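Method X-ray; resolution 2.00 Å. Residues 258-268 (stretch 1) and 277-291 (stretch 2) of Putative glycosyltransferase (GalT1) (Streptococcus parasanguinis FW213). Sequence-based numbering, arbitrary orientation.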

# COMPACT_ATOMS: atom_id res chain seq x y z
N SER A 258 -16.39 15.12 -32.51
CA SER A 258 -16.41 14.07 -31.50
C SER A 258 -15.69 14.50 -30.21
O SER A 258 -16.19 14.28 -29.10
N TYR A 259 -14.51 15.10 -30.36
CA TYR A 259 -13.74 15.58 -29.21
C TYR A 259 -14.51 16.63 -28.40
O TYR A 259 -14.55 16.56 -27.17
N LYS A 260 -15.13 17.59 -29.08
CA LYS A 260 -15.87 18.64 -28.38
C LYS A 260 -17.04 18.05 -27.61
O LYS A 260 -17.32 18.48 -26.49
N GLY A 261 -17.72 17.08 -28.21
CA GLY A 261 -18.78 16.34 -27.53
C GLY A 261 -18.31 15.60 -26.29
O GLY A 261 -18.99 15.63 -25.26
N ARG A 262 -17.15 14.95 -26.37
CA ARG A 262 -16.58 14.27 -25.20
C ARG A 262 -16.20 15.23 -24.07
O ARG A 262 -16.46 14.95 -22.90
N LEU A 263 -15.59 16.35 -24.42
CA LEU A 263 -15.25 17.38 -23.44
C LEU A 263 -16.48 17.84 -22.65
O LEU A 263 -16.42 18.00 -21.43
N LYS A 264 -17.58 18.06 -23.36
CA LYS A 264 -18.84 18.47 -22.75
C LYS A 264 -19.30 17.43 -21.74
O LYS A 264 -19.69 17.76 -20.62
N LYS A 265 -19.26 16.17 -22.15
CA LYS A 265 -19.66 15.07 -21.29
C LYS A 265 -18.73 14.95 -20.07
O LYS A 265 -19.19 14.79 -18.95
N CYS A 266 -17.43 15.03 -20.32
CA CYS A 266 -16.42 14.94 -19.27
C CYS A 266 -16.56 16.08 -18.26
O CYS A 266 -16.48 15.86 -17.06
N CYS A 267 -16.75 17.29 -18.77
CA CYS A 267 -16.85 18.49 -17.94
C CYS A 267 -17.92 18.32 -16.86
O CYS A 267 -17.69 18.63 -15.68
N GLU A 268 -19.07 17.80 -17.27
CA GLU A 268 -20.20 17.58 -16.36
C GLU A 268 -20.04 16.32 -15.51
O GLU A 268 -20.18 16.37 -14.28
N GLU A 277 -9.74 17.35 -10.62
CA GLU A 277 -8.71 17.81 -11.55
C GLU A 277 -9.13 17.56 -13.01
O GLU A 277 -8.91 18.40 -13.89
N LEU A 278 -9.74 16.41 -13.25
CA LEU A 278 -10.25 16.10 -14.58
C LEU A 278 -11.32 17.11 -14.99
O LEU A 278 -11.31 17.61 -16.12
N TYR A 279 -12.23 17.44 -14.07
CA TYR A 279 -13.27 18.43 -14.36
C TYR A 279 -12.66 19.76 -14.77
O TYR A 279 -13.07 20.37 -15.76
N GLN A 280 -11.66 20.20 -14.01
CA GLN A 280 -10.99 21.46 -14.28
C GLN A 280 -10.37 21.46 -15.68
O GLN A 280 -10.53 22.43 -16.44
N GLN A 281 -9.70 20.37 -16.04
CA GLN A 281 -8.99 20.29 -17.32
C GLN A 281 -9.97 20.32 -18.49
O GLN A 281 -9.77 21.08 -19.45
N CYS A 282 -11.02 19.51 -18.40
CA CYS A 282 -12.02 19.43 -19.46
C CYS A 282 -12.82 20.71 -19.63
O CYS A 282 -13.10 21.13 -20.75
N CYS A 283 -13.22 21.31 -18.52
CA CYS A 283 -13.93 22.58 -18.60
C CYS A 283 -13.08 23.68 -19.18
O CYS A 283 -13.59 24.53 -19.92
N ASN A 284 -11.80 23.69 -18.85
CA ASN A 284 -10.90 24.70 -19.42
C ASN A 284 -10.74 24.51 -20.92
O ASN A 284 -10.81 25.47 -21.68
N LYS A 285 -10.54 23.26 -21.33
CA LYS A 285 -10.42 22.91 -22.73
C LYS A 285 -11.68 23.31 -23.50
O LYS A 285 -11.60 23.90 -24.58
N LEU A 286 -12.85 23.01 -22.93
CA LEU A 286 -14.11 23.37 -23.58
C LEU A 286 -14.28 24.89 -23.63
O LEU A 286 -14.77 25.44 -24.62
N ASP A 287 -13.88 25.57 -22.56
CA ASP A 287 -13.88 27.03 -22.49
C ASP A 287 -13.01 27.66 -23.59
O ASP A 287 -13.40 28.64 -24.20
N LEU A 288 -11.84 27.09 -23.84
CA LEU A 288 -10.93 27.63 -24.85
C LEU A 288 -11.52 27.45 -26.25
O LEU A 288 -11.48 28.35 -27.08
N ILE A 289 -12.04 26.26 -26.50
CA ILE A 289 -12.55 25.92 -27.82
C ILE A 289 -13.76 26.78 -28.19
O ILE A 289 -13.85 27.31 -29.31
N GLU A 290 -14.68 26.94 -27.25
CA GLU A 290 -15.93 27.66 -27.50
C GLU A 290 -15.81 29.17 -27.38
O GLU A 290 -16.51 29.91 -28.06
N ASN A 291 -14.93 29.65 -26.50
CA ASN A 291 -14.91 31.07 -26.22
C ASN A 291 -13.65 31.80 -26.67
O ASN A 291 -13.61 33.03 -26.67

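Two helices, 258-268 and 277-291, run roughly antiparallel (141° between their directions), their axes 8.0 Å apart at closest approach. At the apolar centre Leu263 (chi1 m, chi2 t) points toward the second helix and fits as a knob among Cys282, Lys285, Leu286 and Ile289. Its CD1 lies 3.6 Å from CD1 of Ile289 (m, t), its CB 4.1 Å from CD1 of Leu286 (t, p), and its CD2 4.0 Å from CB of Lys285; Ile289, Leu286 and Lys285 all point back toward the first helix. Next to this core, two consecutive disulfides tie the helices covalently. Cys266 (t) and Cys282 (m) each point toward the opposing helix and join SG to SG at 2.1 Å with chi3 83°; Cys267 (t) and Cys283 (m), both directed sideways, join SG to SG at 2.1 Å with chi3 88°. Nearby the backbones come closest, with the CA atoms of Cys267 and Tyr279 5.1 Å apart. Leu278 (t, p) brings CG to 3.8 Å from Cys266 SG, and the Tyr279 ring meets Cys267 O with its edge, CD1 to O 3.5 Å. Farther along, Tyr259 (t) starts out sideways, yet its ring reaches across: CE2 is 4.2 Å from Ile289 CD1, and OH is 3.3 Å from Lys285 CD. Two lysines border the core with their aliphatic parts: Lys260 (m, then t throughout) sets CE 3.5 Å from Ile289 CG2, and Lys264 sets CG 3.6 Å from Leu286 CD2. The CA-to-CB bond of Lys264 points away, but its chain bends back through chi3 and chi4, both m, so that NZ makes a weak hydrogen bond to Lys260 O (3.0 Å) and a long salt bridge to Glu290 OE2 (3.7 Å). No hydrogen bond crosses between the helices.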

# COMPACT_ATOMS: atom_id res chain seq x y z
CB SER A 258 -15.79 12.79 -32.07
OG SER A 258 -15.69 11.77 -31.07
CB TYR A 259 -12.41 16.17 -29.71
CG TYR A 259 -11.45 16.72 -28.65
CD1 TYR A 259 -11.12 15.99 -27.52
CD2 TYR A 259 -10.80 17.94 -28.84
CE1 TYR A 259 -10.21 16.49 -26.58
CE2 TYR A 259 -9.90 18.44 -27.92
CZ TYR A 259 -9.60 17.71 -26.80
OH TYR A 259 -8.70 18.22 -25.88
CB LYS A 260 -16.36 19.71 -29.35
CG LYS A 260 -15.25 20.48 -30.03
CD LYS A 260 -15.78 21.57 -30.97
CE LYS A 260 -14.64 22.14 -31.81
NZ LYS A 260 -14.92 23.40 -32.53
CB ARG A 262 -15.37 13.40 -25.60
CG ARG A 262 -15.76 12.20 -26.45
CD ARG A 262 -14.54 11.41 -26.94
NE ARG A 262 -14.91 10.21 -27.67
CZ ARG A 262 -14.15 9.12 -27.79
NH1 ARG A 262 -12.96 9.04 -27.21
NH2 ARG A 262 -14.59 8.08 -28.50
CB LEU A 263 -14.57 18.58 -24.13
CG LEU A 263 -13.14 18.29 -24.60
CD1 LEU A 263 -12.63 19.44 -25.46
CD2 LEU A 263 -12.23 18.05 -23.40
CB LYS A 264 -19.93 18.66 -23.81
CG LYS A 264 -20.05 20.09 -24.33
CD LYS A 264 -21.08 20.22 -25.46
CE LYS A 264 -20.49 19.84 -26.82
NZ LYS A 264 -19.28 20.66 -27.17
CB LYS A 265 -19.69 13.76 -22.08
CG LYS A 265 -20.23 12.58 -21.31
CD LYS A 265 -20.52 11.39 -22.22
CE LYS A 265 -21.22 10.26 -21.47
NZ LYS A 265 -20.42 9.72 -20.33
CB CYS A 266 -15.02 14.98 -19.90
SG CYS A 266 -13.67 15.34 -18.71
CB CYS A 267 -17.16 19.70 -18.83
SG CYS A 267 -17.35 21.29 -17.96
CB GLU A 268 -21.51 17.49 -17.15
CG GLU A 268 -22.65 16.96 -16.31
CD GLU A 268 -24.02 17.27 -16.89
OE1 GLU A 268 -24.14 17.42 -18.13
OE2 GLU A 268 -24.98 17.38 -16.09
CB GLU A 277 -7.35 17.19 -11.27
CG GLU A 277 -6.31 17.68 -12.26
CD GLU A 277 -4.90 17.24 -11.91
OE1 GLU A 277 -4.70 16.03 -11.67
OE2 GLU A 277 -4.01 18.11 -11.88
CB LEU A 278 -10.80 14.68 -14.61
CG LEU A 278 -11.32 14.20 -15.96
CD1 LEU A 278 -10.17 14.22 -16.98
CD2 LEU A 278 -11.88 12.80 -15.79
CB TYR A 279 -14.23 18.58 -13.17
CG TYR A 279 -14.66 20.01 -12.87
CD1 TYR A 279 -15.74 20.59 -13.52
CD2 TYR A 279 -13.97 20.77 -11.93
CE1 TYR A 279 -16.12 21.91 -13.24
CE2 TYR A 279 -14.35 22.08 -11.65
CZ TYR A 279 -15.42 22.63 -12.31
OH TYR A 279 -15.78 23.93 -12.02
CB GLN A 280 -9.92 21.72 -13.21
CG GLN A 280 -9.03 22.94 -13.45
CD GLN A 280 -7.63 22.59 -13.99
OE1 GLN A 280 -6.93 21.70 -13.50
NE2 GLN A 280 -7.21 23.34 -15.02
CB GLN A 281 -8.09 19.05 -17.37
CG GLN A 281 -6.83 19.15 -16.49
CD GLN A 281 -5.73 20.04 -17.10
OE1 GLN A 281 -5.61 20.16 -18.33
NE2 GLN A 281 -4.93 20.68 -16.24
CB CYS A 282 -13.00 18.28 -19.19
SG CYS A 282 -12.27 16.64 -19.48
CB CYS A 283 -14.46 23.00 -17.23
SG CYS A 283 -15.85 22.00 -16.75
CB ASN A 284 -9.54 24.67 -18.72
CG ASN A 284 -8.48 25.49 -19.45
OD1 ASN A 284 -8.65 26.69 -19.68
ND2 ASN A 284 -7.39 24.84 -19.79
CB LYS A 285 -10.08 21.42 -22.91
CG LYS A 285 -8.62 21.10 -22.57
CD LYS A 285 -8.21 19.68 -22.96
CE LYS A 285 -8.00 18.80 -21.73
NZ LYS A 285 -7.37 17.48 -22.04
CB LEU A 286 -15.28 22.70 -22.86
CG LEU A 286 -16.66 22.76 -23.51
CD1 LEU A 286 -16.69 22.06 -24.87
CD2 LEU A 286 -17.70 22.17 -22.56
CB ASP A 287 -13.38 27.48 -21.11
CG ASP A 287 -13.44 28.99 -20.92
OD1 ASP A 287 -14.32 29.65 -21.51
OD2 ASP A 287 -12.61 29.52 -20.14
CB LEU A 288 -9.56 26.95 -24.78
CG LEU A 288 -8.69 27.29 -23.57
CD1 LEU A 288 -7.40 26.47 -23.57
CD2 LEU A 288 -8.37 28.78 -23.57
CB ILE A 289 -12.89 24.43 -27.89
CG1 ILE A 289 -11.62 23.60 -27.87
CG2 ILE A 289 -13.70 24.12 -29.14
CD1 ILE A 289 -11.86 22.12 -27.71
CB GLU A 290 -17.03 27.15 -26.56
CG GLU A 290 -17.48 25.73 -26.85
CD GLU A 290 -18.67 25.30 -25.99
OE1 GLU A 290 -18.96 25.99 -24.99
OE2 GLU A 290 -19.31 24.28 -26.33
CB ASN A 291 -15.20 31.32 -24.74
CG ASN A 291 -16.56 30.79 -24.34
OD1 ASN A 291 -17.54 30.98 -25.06
ND2 ASN A 291 -16.63 30.10 -23.20